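Local coordinates for Lys-gingipain catalytic subunit (Porphyromonas gingivalis, PDB 6I9A), which cleaves proteins after lysine as a secreted, calcium-binding cysteine endopeptidase, this chain being its catalytic and immunoglobulin-like domains, at residues T54-I59 / V88-K93; S391-A396 / S417-V422; K152-A157 / Y201-T206; E140-P145 / N442-I447; G294-F299 / G340-I345. All coordinates share one frame; numbering follows the deposited sequence. Where two conformers were deposited one is given.

Contact 1 (T54-I59 / V88-K93)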
# COMPACT_ATOMS: atom_id res chain seq x y z
N THR A 54 -14.17 7.63 -20.97
CA THR A 54 -14.91 7.71 -19.71
C THR A 54 -15.55 6.38 -19.30
O THR A 54 -16.23 6.32 -18.27
CB THR A 54 -16.03 8.79 -19.84
OG1 THR A 54 -16.83 8.47 -20.98
CG2 THR A 54 -15.46 10.18 -19.99
N THR A 55 -15.33 5.29 -20.05
CA THR A 55 -15.99 4.02 -19.74
C THR A 55 -15.02 2.99 -19.22
O THR A 55 -13.81 3.11 -19.44
CB THR A 55 -16.68 3.44 -21.00
OG1 THR A 55 -15.68 3.15 -21.98
CG2 THR A 55 -17.75 4.38 -21.58
N ASN A 56 -15.53 1.95 -18.58
CA ASN A 56 -14.65 0.87 -18.14
C ASN A 56 -13.83 0.34 -19.33
O ASN A 56 -12.60 0.14 -19.19
CB ASN A 56 -15.47 -0.26 -17.56
CG ASN A 56 -14.58 -1.38 -17.10
OD1 ASN A 56 -13.75 -1.19 -16.21
ND2 ASN A 56 -14.77 -2.57 -17.63
N ALA A 57 -14.51 0.11 -20.49
CA ALA A 57 -13.79 -0.44 -21.63
C ALA A 57 -12.68 0.48 -22.14
O ALA A 57 -11.58 0.00 -22.44
CB ALA A 57 -14.76 -0.74 -22.76
N SER A 58 -12.95 1.80 -22.24
CA SER A 58 -11.94 2.70 -22.79
C SER A 58 -10.79 2.86 -21.79
O SER A 58 -9.63 2.88 -22.19
CB SER A 58 -12.58 4.05 -23.14
OG SER A 58 -12.94 4.83 -22.00
N ILE A 59 -11.12 3.00 -20.50
CA ILE A 59 -10.08 3.20 -19.50
C ILE A 59 -9.19 1.96 -19.42
O ILE A 59 -7.96 2.08 -19.37
CB ILE A 59 -10.73 3.54 -18.13
CG1 ILE A 59 -11.39 4.94 -18.18
CG2 ILE A 59 -9.69 3.43 -16.97
CD1 ILE A 59 -12.37 5.16 -17.06
N VAL A 88 -16.62 7.68 -11.74
CA VAL A 88 -15.67 8.12 -12.77
C VAL A 88 -14.79 6.95 -13.28
O VAL A 88 -14.42 6.93 -14.46
CB VAL A 88 -14.83 9.35 -12.42
CG1 VAL A 88 -15.66 10.62 -12.27
CG2 VAL A 88 -13.98 9.13 -11.19
N ILE A 89 -14.42 5.99 -12.42
CA ILE A 89 -13.63 4.82 -12.85
C ILE A 89 -14.38 3.63 -12.29
O ILE A 89 -14.36 3.39 -11.08
CB ILE A 89 -12.16 4.87 -12.39
CG1 ILE A 89 -11.45 6.10 -12.98
CG2 ILE A 89 -11.45 3.57 -12.84
CD1 ILE A 89 -10.06 6.37 -12.29
N SER A 90 -15.20 2.97 -13.10
CA SER A 90 -16.21 2.08 -12.54
C SER A 90 -15.73 0.77 -11.94
O SER A 90 -16.45 0.22 -11.11
CB SER A 90 -17.26 1.72 -13.60
OG SER A 90 -16.63 1.06 -14.67
N GLY A 91 -14.60 0.26 -12.38
CA GLY A 91 -14.29 -1.15 -12.14
C GLY A 91 -15.29 -2.03 -12.91
O GLY A 91 -16.04 -1.54 -13.77
N GLU A 92 -15.29 -3.34 -12.64
CA GLU A 92 -16.26 -4.22 -13.28
C GLU A 92 -16.54 -5.34 -12.31
O GLU A 92 -15.84 -5.51 -11.30
CB GLU A 92 -15.80 -4.73 -14.66
CG GLU A 92 -14.59 -5.66 -14.60
CD GLU A 92 -14.12 -6.00 -16.00
OE1 GLU A 92 -13.51 -5.14 -16.67
OE2 GLU A 92 -14.36 -7.15 -16.43
N LYS A 93 -17.53 -6.16 -12.63
CA LYS A 93 -17.93 -7.27 -11.77
C LYS A 93 -16.92 -8.41 -11.92
O LYS A 93 -16.61 -8.82 -13.04
CB LYS A 93 -19.35 -7.70 -12.22
CG LYS A 93 -20.07 -8.67 -11.31
CD LYS A 93 -21.51 -8.88 -11.77
CE LYS A 93 -21.98 -10.29 -11.53
NZ LYS A 93 -21.81 -11.11 -12.74
O HOH W 1 -15.77 4.23 -15.74
O HOH W 2 -15.49 8.30 -16.54
O HOH W 3 -11.82 -3.22 -15.38
O HOH W 4 -17.96 2.51 -17.29
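Asn56 and Glu92 carry a polar, water-rich contact between the first turn of helix 56-72 and the loop that runs into strand 92-93, in the peptidase family C25 part of the chain. Asn56 CG stands anti to the backbone N (chi1 -180°), which puts CG on the side of the loop. Its ND2 donates to Glu92 OE1 at 3.0 Å, nearly straight at 168°; the acceptor lies in the amide plane, whereas the donor stands above the carboxylate plane. One water donates to both Asn56 OD1 and Glu92 OE1, closing a second path beside the direct bond, and Lys60 forms a salt bridge with the same OE1. Another water joins Thr54 O to Val88 O at 2.7 Å from each. Deeper in, Ile59 CD1 packs on Ile89 CG1 at 4.3 Å. The helix start is fixed by a capping box: Ser58 N donates to Thr55 OG1 (3.1 Å) and Thr55 N to Ser58 OG (3.1 Å). Ser90 OG turns back on its own loop and donates to Gly91 O along a lone pair. Tyr105 of helix 103-106 packs against Ile59, Ile89 and Ser90, while Glu92 pairs through its backbone with Thr101 at the neighbouring strand 100-101.

Contact 2 (S391-A396 / S417-V422)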
# COMPACT_ATOMS: atom_id res chain seq x y z
N SER A 391 27.23 11.23 -8.59
CA SER A 391 27.34 10.29 -7.47
C SER A 391 26.85 10.99 -6.22
O SER A 391 27.22 12.12 -5.93
CB SER A 391 28.79 9.82 -7.31
OG SER A 391 29.69 10.91 -7.15
N ILE A 392 26.01 10.27 -5.45
CA ILE A 392 25.47 10.72 -4.18
C ILE A 392 25.64 9.53 -3.24
O ILE A 392 25.31 8.43 -3.65
CB ILE A 392 24.02 11.27 -4.29
CG1 ILE A 392 24.05 12.58 -5.15
CG2 ILE A 392 23.47 11.50 -2.91
CD1 ILE A 392 22.74 13.35 -5.34
N GLN A 393 26.17 9.74 -2.03
CA GLN A 393 26.34 8.59 -1.17
C GLN A 393 25.20 8.52 -0.16
O GLN A 393 24.74 9.53 0.35
CB GLN A 393 27.72 8.59 -0.52
CG GLN A 393 28.85 8.54 -1.57
CD GLN A 393 29.09 9.88 -2.25
OE1 GLN A 393 28.92 10.94 -1.64
NE2 GLN A 393 29.52 9.84 -3.51
N ALA A 394 24.76 7.29 0.10
CA ALA A 394 23.67 7.02 1.04
C ALA A 394 23.74 5.57 1.43
O ALA A 394 24.37 4.78 0.73
CB ALA A 394 22.31 7.36 0.43
N SER A 395 23.09 5.19 2.53
CA SER A 395 23.17 3.79 2.93
C SER A 395 22.72 2.86 1.81
O SER A 395 21.79 3.19 1.04
CB SER A 395 22.38 3.48 4.20
OG SER A 395 20.99 3.60 3.97
N ALA A 396 23.36 1.70 1.73
CA ALA A 396 23.07 0.72 0.68
C ALA A 396 21.56 0.47 0.56
O ALA A 396 20.89 0.15 1.52
CB ALA A 396 23.80 -0.58 0.96
N SER A 417 28.14 -0.58 -1.57
CA SER A 417 29.16 0.26 -0.96
C SER A 417 28.65 1.66 -0.62
O SER A 417 29.43 2.50 -0.18
CB SER A 417 30.39 0.38 -1.87
OG SER A 417 30.88 -0.91 -2.20
N GLY A 418 27.34 1.88 -0.79
CA GLY A 418 26.72 3.16 -0.44
C GLY A 418 26.86 4.26 -1.48
O GLY A 418 26.71 5.43 -1.13
N VAL A 419 27.08 3.89 -2.75
CA VAL A 419 27.21 4.88 -3.81
C VAL A 419 26.06 4.78 -4.72
O VAL A 419 25.85 3.74 -5.35
CB VAL A 419 28.54 4.67 -4.60
CG1 VAL A 419 28.63 5.67 -5.74
CG2 VAL A 419 29.75 4.81 -3.69
N ALA A 420 25.28 5.87 -4.84
CA ALA A 420 24.20 5.98 -5.82
C ALA A 420 24.70 6.75 -7.03
O ALA A 420 25.16 7.88 -6.87
CB ALA A 420 22.98 6.68 -5.23
N THR A 421 24.58 6.15 -8.21
CA THR A 421 24.90 6.85 -9.44
C THR A 421 23.54 7.30 -9.98
O THR A 421 22.71 6.50 -10.44
CB THR A 421 25.70 5.95 -10.41
OG1 THR A 421 26.90 5.56 -9.75
CG2 THR A 421 26.04 6.68 -11.73
N VAL A 422 23.26 8.59 -9.80
CA VAL A 422 21.98 9.18 -10.17
C VAL A 422 22.00 9.48 -11.66
O VAL A 422 22.75 10.38 -12.11
CB VAL A 422 21.70 10.45 -9.34
CG1 VAL A 422 20.36 11.08 -9.74
CG2 VAL A 422 21.72 10.14 -7.84
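Ile392 O takes the shortest bond here, from Ala420 N at 2.8 Å, with the donor nearly along the C=O axis. With the return bond, Ile392 N to Ala420 O at 2.9 Å and in the carbonyl plane, the two residues form an antiparallel hydrogen-bonded pair. Non-hydrogen-bonded pairs flank it, Ser391 with Thr421 and Gln393 with Val419. Ala420 O is also approached by Ser391 CA in a CA-H...O contact of 3.3 Å. Gly418 O collects two groups in the same way: Ala394 N donates to it at 3.0 Å, tilted 31° from the carbonyl plane, and Gln393 CA comes to 3.2 Å. Gly418 itself has positive phi.

The faces of the sheet differ. Ile392 and Ala420 point to the buried one; Ile392 CD1 reaches Val422 CG2 at 4.2 Å, the two side chains crossing at a slant, and Val400 of strand 399-404 touches Ile392, Ala420 and Val422. Ser391, Gln393, Val419 and Thr421 lie on the other, more open face, where Ser391 CB lies 4.4 Å from Val419 CG1. Beyond Ile392, strand 389-394 is also bonded through Gln393 to Thr378. Antiparallel strands thus pair here with a second layer against their inner face, as in the beta-sandwich of immunoglobulin-like domains, to which this C-terminal family belongs.

Contact 3 (K152-A157 / Y201-T206)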
# COMPACT_ATOMS: atom_id res chain seq x y z
N LYS A 152 3.58 1.34 17.91
CA LYS A 152 2.37 0.74 18.50
C LYS A 152 1.49 0.17 17.41
O LYS A 152 1.39 0.76 16.32
CB LYS A 152 1.62 1.82 19.30
CG LYS A 152 2.56 2.61 20.23
CD LYS A 152 1.80 3.60 21.09
CE LYS A 152 2.76 4.45 21.90
NZ LYS A 152 2.04 5.55 22.58
N VAL A 153 0.80 -0.95 17.70
CA VAL A 153 -0.09 -1.59 16.73
C VAL A 153 -1.31 -2.09 17.47
O VAL A 153 -1.28 -2.26 18.71
CB VAL A 153 0.57 -2.75 15.92
CG1 VAL A 153 1.79 -2.26 15.16
CG2 VAL A 153 0.91 -3.95 16.80
N LEU A 154 -2.39 -2.35 16.70
CA LEU A 154 -3.63 -2.94 17.20
C LEU A 154 -3.95 -4.17 16.36
O LEU A 154 -4.07 -4.09 15.14
CB LEU A 154 -4.76 -1.92 17.10
CG LEU A 154 -6.16 -2.45 17.50
CD1 LEU A 154 -6.22 -2.93 18.95
CD2 LEU A 154 -7.21 -1.41 17.20
N LEU A 155 -4.08 -5.33 17.05
CA LEU A 155 -4.35 -6.63 16.41
C LEU A 155 -5.56 -7.26 17.06
O LEU A 155 -5.60 -7.40 18.30
CB LEU A 155 -3.13 -7.52 16.59
CG LEU A 155 -1.79 -6.98 16.06
CD1 LEU A 155 -0.64 -7.92 16.43
CD2 LEU A 155 -1.84 -6.80 14.51
N ILE A 156 -6.57 -7.62 16.26
CA ILE A 156 -7.81 -8.15 16.83
C ILE A 156 -8.21 -9.42 16.10
O ILE A 156 -8.42 -9.40 14.86
CB ILE A 156 -8.96 -7.09 16.67
CG1 ILE A 156 -8.61 -5.81 17.48
CG2 ILE A 156 -10.31 -7.68 17.14
CD1 ILE A 156 -9.51 -4.65 17.13
N ALA A 157 -8.39 -10.51 16.88
CA ALA A 157 -9.05 -11.72 16.41
C ALA A 157 -10.49 -11.57 16.87
O ALA A 157 -10.79 -11.77 18.07
CB ALA A 157 -8.41 -12.97 17.00
N TYR A 201 -10.92 -0.31 20.41
CA TYR A 201 -10.71 0.71 19.37
C TYR A 201 -10.23 2.06 19.94
O TYR A 201 -9.90 2.94 19.15
CB TYR A 201 -11.95 0.87 18.49
CG TYR A 201 -12.26 -0.43 17.75
CD1 TYR A 201 -11.32 -1.00 16.88
CD2 TYR A 201 -13.49 -1.06 17.90
CE1 TYR A 201 -11.60 -2.15 16.17
CE2 TYR A 201 -13.78 -2.23 17.20
CZ TYR A 201 -12.83 -2.77 16.34
OH TYR A 201 -13.08 -3.91 15.62
N SER A 202 -10.11 2.17 21.26
CA SER A 202 -9.53 3.40 21.84
C SER A 202 -8.15 3.67 21.30
O SER A 202 -7.72 4.83 21.12
CB SER A 202 -9.44 3.25 23.36
OG SER A 202 -10.73 3.39 23.90
N HIS A 203 -7.41 2.58 21.02
CA HIS A 203 -6.02 2.68 20.57
C HIS A 203 -5.91 3.32 19.18
O HIS A 203 -4.86 3.89 18.87
CB HIS A 203 -5.38 1.28 20.59
CG HIS A 203 -5.61 0.57 21.89
ND1 HIS A 203 -5.14 1.07 23.09
CD2 HIS A 203 -6.27 -0.58 22.13
CE1 HIS A 203 -5.53 0.20 24.02
NE2 HIS A 203 -6.22 -0.81 23.48
N LEU A 204 -6.99 3.29 18.39
CA LEU A 204 -6.93 4.00 17.11
C LEU A 204 -6.87 5.49 17.31
O LEU A 204 -6.28 6.20 16.49
CB LEU A 204 -8.19 3.69 16.29
CG LEU A 204 -8.39 2.21 15.86
CD1 LEU A 204 -9.65 2.12 15.04
CD2 LEU A 204 -7.18 1.69 15.05
N ASN A 205 -7.42 5.98 18.43
CA ASN A 205 -7.38 7.40 18.75
C ASN A 205 -6.05 7.80 19.33
O ASN A 205 -5.49 8.84 18.95
CB ASN A 205 -8.46 7.72 19.77
CG ASN A 205 -9.84 7.64 19.22
OD1 ASN A 205 -10.11 8.05 18.09
ND2 ASN A 205 -10.74 7.08 20.01
N THR A 206 -5.51 7.01 20.27
CA THR A 206 -4.28 7.41 20.96
C THR A 206 -3.06 7.25 20.07
O THR A 206 -2.09 8.00 20.24
CB THR A 206 -4.11 6.66 22.28
OG1 THR A 206 -4.07 5.27 21.99
CG2 THR A 206 -5.24 6.96 23.27
O HOH W 5 1.27 7.37 20.53
O HOH W 6 -0.31 6.82 22.53
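Strand 152-157 and the short helix 202-206 come nearest at Leu154 and His203, whose CA atoms stand 7.0 Å apart, too far for backbone pairing, and side chains fill the interval. Leu154 does most of the work. Its CG is anti to the backbone N (chi1 176°), and the two methyls beyond it part company: CD1 meets His203 CD2 at 4.0 Å, while CD2 packs against Leu204 CD2 at 3.8 Å and Tyr201 CD1 at 4.1 Å. Leu154 crosses both His203 and Leu204 at about a right angle. Two residues on, Ile156 brings CD1 obliquely against the Tyr201 ring, closest to CE1 at 3.4 Å, a snug approach that also brings the methyl near CZ and OH.

The polar ends of the two rings are tied outside the contact: Tyr201 OH bonds to Pro225 O, and His203 NE2 to Tyr192 OH, with the imidazole stacked on Tyr190 of strand 188-192. At the far end, in one of the two conformers of Lys152, two waters bridge its NZ to Thr206 O; one lies 2.7 Å from Lys152 NZ and 3.1 Å from Thr206 O, and the other holds Thr206 O only weakly. The helix thus lies over a face of the mixed, mostly parallel sheet of the peptidase domain. Between these two segments the packing is apolar, with water-mediated polar links at the margin.

Contact 4 (E140-P145 / N442-I447)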
# COMPACT_ATOMS: atom_id res chain seq x y z
N GLU A 140 4.71 9.93 4.90
CA GLU A 140 5.90 9.66 4.07
C GLU A 140 7.03 10.67 4.27
O GLU A 140 8.20 10.30 4.14
CB GLU A 140 5.52 9.63 2.58
CG GLU A 140 4.56 8.50 2.23
CD GLU A 140 4.63 8.23 0.74
OE1 GLU A 140 4.34 9.15 -0.06
OE2 GLU A 140 4.93 7.08 0.35
N LYS A 141 6.68 11.93 4.55
CA LYS A 141 7.69 12.95 4.84
C LYS A 141 8.06 12.91 6.31
O LYS A 141 9.03 13.59 6.72
CB LYS A 141 7.17 14.34 4.50
CG LYS A 141 6.96 14.51 3.00
CD LYS A 141 6.54 15.96 2.74
CE LYS A 141 6.48 16.31 1.28
NZ LYS A 141 6.46 17.81 1.13
N ALA A 142 7.34 12.09 7.13
CA ALA A 142 7.61 11.93 8.56
C ALA A 142 7.65 13.26 9.29
O ALA A 142 8.54 13.53 10.08
CB ALA A 142 8.89 11.14 8.80
N THR A 143 6.58 14.06 9.06
CA THR A 143 6.46 15.38 9.70
C THR A 143 5.55 15.33 10.92
O THR A 143 5.21 16.39 11.47
CB THR A 143 5.93 16.40 8.67
OG1 THR A 143 4.68 15.91 8.20
CG2 THR A 143 6.91 16.66 7.55
N MET A 144 5.17 14.12 11.38
CA MET A 144 4.30 14.05 12.55
C MET A 144 5.06 14.47 13.81
O MET A 144 6.25 14.12 13.96
CB MET A 144 3.73 12.61 12.70
CG MET A 144 4.76 11.54 13.02
SD MET A 144 5.80 10.97 11.62
CE MET A 144 4.66 9.99 10.64
N PRO A 145 4.37 15.15 14.76
CA PRO A 145 5.03 15.56 16.03
C PRO A 145 5.15 14.45 17.11
O PRO A 145 5.89 14.63 18.10
CB PRO A 145 4.14 16.68 16.56
CG PRO A 145 2.77 16.36 16.04
CD PRO A 145 3.01 15.74 14.63
N ASN A 442 11.75 1.68 5.90
CA ASN A 442 11.94 1.74 7.35
C ASN A 442 13.04 2.74 7.74
O ASN A 442 13.61 2.61 8.82
CB ASN A 442 12.15 0.38 8.00
CG ASN A 442 11.70 0.43 9.43
OD1 ASN A 442 10.79 1.21 9.79
ND2 ASN A 442 12.28 -0.41 10.27
N TYR A 443 13.28 3.75 6.88
CA TYR A 443 14.13 4.89 7.23
C TYR A 443 13.36 6.16 7.08
O TYR A 443 12.51 6.32 6.19
CB TYR A 443 15.38 4.97 6.30
CG TYR A 443 16.47 4.01 6.67
CD1 TYR A 443 16.34 2.64 6.44
CD2 TYR A 443 17.65 4.46 7.27
CE1 TYR A 443 17.34 1.74 6.81
CE2 TYR A 443 18.64 3.57 7.66
CZ TYR A 443 18.50 2.22 7.40
OH TYR A 443 19.49 1.34 7.80
N LEU A 444 13.67 7.14 7.93
CA LEU A 444 13.14 8.47 7.77
C LEU A 444 13.67 9.06 6.46
O LEU A 444 14.83 8.82 6.11
CB LEU A 444 13.61 9.34 8.96
CG LEU A 444 12.99 8.94 10.30
CD1 LEU A 444 13.76 9.60 11.46
CD2 LEU A 444 11.50 9.35 10.38
N PRO A 445 12.86 9.83 5.76
CA PRO A 445 13.34 10.44 4.49
C PRO A 445 14.34 11.56 4.76
O PRO A 445 14.29 12.23 5.81
CB PRO A 445 12.05 11.01 3.88
CG PRO A 445 11.15 11.34 5.09
CD PRO A 445 11.46 10.24 6.10
N VAL A 446 15.20 11.79 3.78
CA VAL A 446 16.13 12.94 3.76
C VAL A 446 15.62 13.85 2.66
O VAL A 446 15.46 13.39 1.50
CB VAL A 446 17.56 12.46 3.49
CG1 VAL A 446 18.51 13.66 3.37
CG2 VAL A 446 18.04 11.47 4.54
N ILE A 447 15.32 15.10 2.98
CA ILE A 447 14.76 16.07 2.02
C ILE A 447 15.62 17.32 2.08
O ILE A 447 15.61 18.05 3.07
CB ILE A 447 13.30 16.35 2.35
CG1 ILE A 447 12.46 15.06 2.35
CG2 ILE A 447 12.72 17.42 1.37
CD1 ILE A 447 11.01 15.31 2.80
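Glu140 opens the contact with its carbonyl, whose O lies 3.3 Å from Pro445 CG, at the C-terminal end of helix 126-141, which a Schellman motif closes. This is where the peptidase domain meets the immunoglobulin-like domain. The Glu140 side chain points the other way, OE1 being held by Trp34 NE1 and by a salt bridge to Lys35 of helix 25-37. Lys141 follows: its O is 3.5 Å from the same Pro445 CG, so that this one carbon touches two successive carbonyl oxygens of the last turn. Its extended side chain crosses Ile447 at about a right angle, with Lys141 CG 4.1 Å from Ile447 CD1, and both residues also touch Trp34. At Ala142 the chain leaves the helix with positive phi (53°) as the C-prime residue of the motif, Thr143 N bonding back to Met138 O and Ala142 N to Tyr139 O. Ala142 CB points at Leu444 and Pro445, in the segment leading to the domain's last strand. On the opposing side Leu444, which also packs on Pro372, bends its end inward. Ala142 CB meets two carbons of consecutive residues, 3.8 Å from Pro445 CD and just 3.5 Å from the Leu444 CD2 methyl.

Contact 5 (G294-F299 / G340-I345)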
# COMPACT_ATOMS: atom_id res chain seq x y z
N GLY A 294 0.73 -17.63 5.93
CA GLY A 294 1.40 -18.48 4.93
C GLY A 294 0.59 -19.74 4.74
O GLY A 294 -0.27 -20.13 5.55
N ALA A 295 0.84 -20.39 3.59
CA ALA A 295 0.25 -21.71 3.35
C ALA A 295 0.83 -22.75 4.31
O ALA A 295 1.85 -22.53 4.97
CB ALA A 295 0.48 -22.13 1.91
N ASN A 296 0.16 -23.92 4.34
CA ASN A 296 0.51 -25.04 5.27
C ASN A 296 0.13 -24.70 6.72
O ASN A 296 0.47 -25.46 7.61
CB ASN A 296 1.96 -25.54 5.18
CG ASN A 296 2.12 -26.63 4.17
OD1 ASN A 296 1.16 -27.42 3.93
ND2 ASN A 296 3.28 -26.67 3.51
N ALA A 297 -0.63 -23.65 6.95
CA ALA A 297 -1.24 -23.38 8.25
C ALA A 297 -2.39 -24.38 8.43
O ALA A 297 -3.08 -24.72 7.49
CB ALA A 297 -1.78 -21.94 8.24
N VAL A 298 -2.55 -24.85 9.66
CA VAL A 298 -3.57 -25.85 10.00
C VAL A 298 -4.55 -25.26 11.01
O VAL A 298 -4.14 -24.58 11.97
CB VAL A 298 -2.85 -27.11 10.55
CG1 VAL A 298 -3.84 -28.11 11.13
CG2 VAL A 298 -2.01 -27.75 9.45
N PHE A 299 -5.83 -25.48 10.79
CA PHE A 299 -6.85 -24.97 11.71
C PHE A 299 -6.68 -25.56 13.10
O PHE A 299 -6.49 -26.78 13.26
CB PHE A 299 -8.26 -25.27 11.22
CG PHE A 299 -8.58 -24.81 9.81
CD1 PHE A 299 -7.99 -23.69 9.27
CD2 PHE A 299 -9.47 -25.53 9.02
CE1 PHE A 299 -8.27 -23.29 7.96
CE2 PHE A 299 -9.77 -25.11 7.73
CZ PHE A 299 -9.18 -24.00 7.20
N GLY A 340 -3.49 -23.43 -2.53
CA GLY A 340 -4.17 -24.24 -3.54
C GLY A 340 -3.18 -25.11 -4.31
O GLY A 340 -3.44 -26.29 -4.59
N ASN A 341 -2.03 -24.55 -4.67
CA ASN A 341 -1.04 -25.28 -5.46
C ASN A 341 -0.45 -26.46 -4.75
O ASN A 341 -0.05 -27.43 -5.40
CB ASN A 341 0.11 -24.36 -5.87
CG ASN A 341 -0.27 -23.33 -6.88
OD1 ASN A 341 -1.32 -23.44 -7.53
ND2 ASN A 341 0.51 -22.26 -7.01
N ILE A 342 -0.42 -26.42 -3.43
CA ILE A 342 0.22 -27.50 -2.66
C ILE A 342 -0.84 -28.46 -2.08
O ILE A 342 -0.45 -29.44 -1.44
CB ILE A 342 1.21 -27.00 -1.58
CG1 ILE A 342 0.47 -26.29 -0.44
CG2 ILE A 342 2.28 -26.13 -2.24
CD1 ILE A 342 1.44 -25.82 0.71
N GLY A 343 -2.11 -28.19 -2.33
CA GLY A 343 -3.17 -29.13 -1.92
C GLY A 343 -3.73 -28.90 -0.54
O GLY A 343 -4.39 -29.78 -0.00
N ASN A 344 -3.47 -27.73 0.07
CA ASN A 344 -4.12 -27.44 1.34
C ASN A 344 -5.63 -27.28 1.18
O ASN A 344 -6.12 -27.08 0.06
CB ASN A 344 -3.61 -26.08 1.87
CG ASN A 344 -2.18 -26.01 2.30
OD1 ASN A 344 -1.68 -24.89 2.48
ND2 ASN A 344 -1.49 -27.15 2.52
N ILE A 345 -6.39 -27.31 2.27
CA ILE A 345 -7.84 -27.05 2.23
C ILE A 345 -8.04 -25.63 1.71
O ILE A 345 -7.44 -24.68 2.23
CB ILE A 345 -8.40 -27.19 3.66
CG1 ILE A 345 -8.36 -28.67 4.09
CG2 ILE A 345 -9.84 -26.66 3.76
CD1 ILE A 345 -8.68 -28.82 5.63
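Asn344 CG, anti to its carbonyl carbon (chi1 -68°), carries the amide over to Asn296, while Ile342 CG1 is set between its own backbone N and carbonyl carbon (chi1 69°) and an extended chi2 takes CD1 on to the same residue. The Asn344 amide then grips Asn296 twice. OD1 accepts from Asn296 N at 2.8 Å, and ND2 donates to Asn296 OD1 at 3.0 Å. The Asn296 oxygen lies close to the amide plane of Asn344, but the donor stands above the carbonyl plane of Asn296, and the two amide planes are turned 55° apart. Ile342 CD1 rests by the Asn296 amide, 3.5 Å from ND2, and 4.0 Å from Ala295 CB.

Gly343, with positive phi, is the turning residue of a Schellman motif at the C-terminal end of helix 325-342, and Asn344 follows directly on it. The partner loop leaves helix 285-293 at Gly294, also with positive phi, and both lie at the surface of the peptidase domain. Ala295 CB also meets Asn344 OD1 at 3.6 Å. Farther along, Phe299 CE2 comes obliquely to Ile345 CG2 at 4.3 Å; the same phenyl ring makes an edge-to-face stack with Trp163, and Ile345 O accepts a bond from Tyr290 OH of helix 285-293.

From the N terminus, contact 1 closes first, a short loop holding the start of helix 56-72 near the strand 92-93 hairpin. Contact 4 opens next at the end of helix 126-141 and closes only after 296 intervening residues, joining the peptidase part to the immunoglobulin-like domain. Within that span lie, in series, contact 3, which seats helix 202-206 on the mixed sheet, contact 5, which links two helix ends, and contact 2, which pairs strands of the C-terminal domain. None of the loops cross. Contacts 2 and 4 reach the same antiparallel sheet, their centres about 19 Å apart, whereas contacts 4 and 5 lie on opposite sides of the chain's centre.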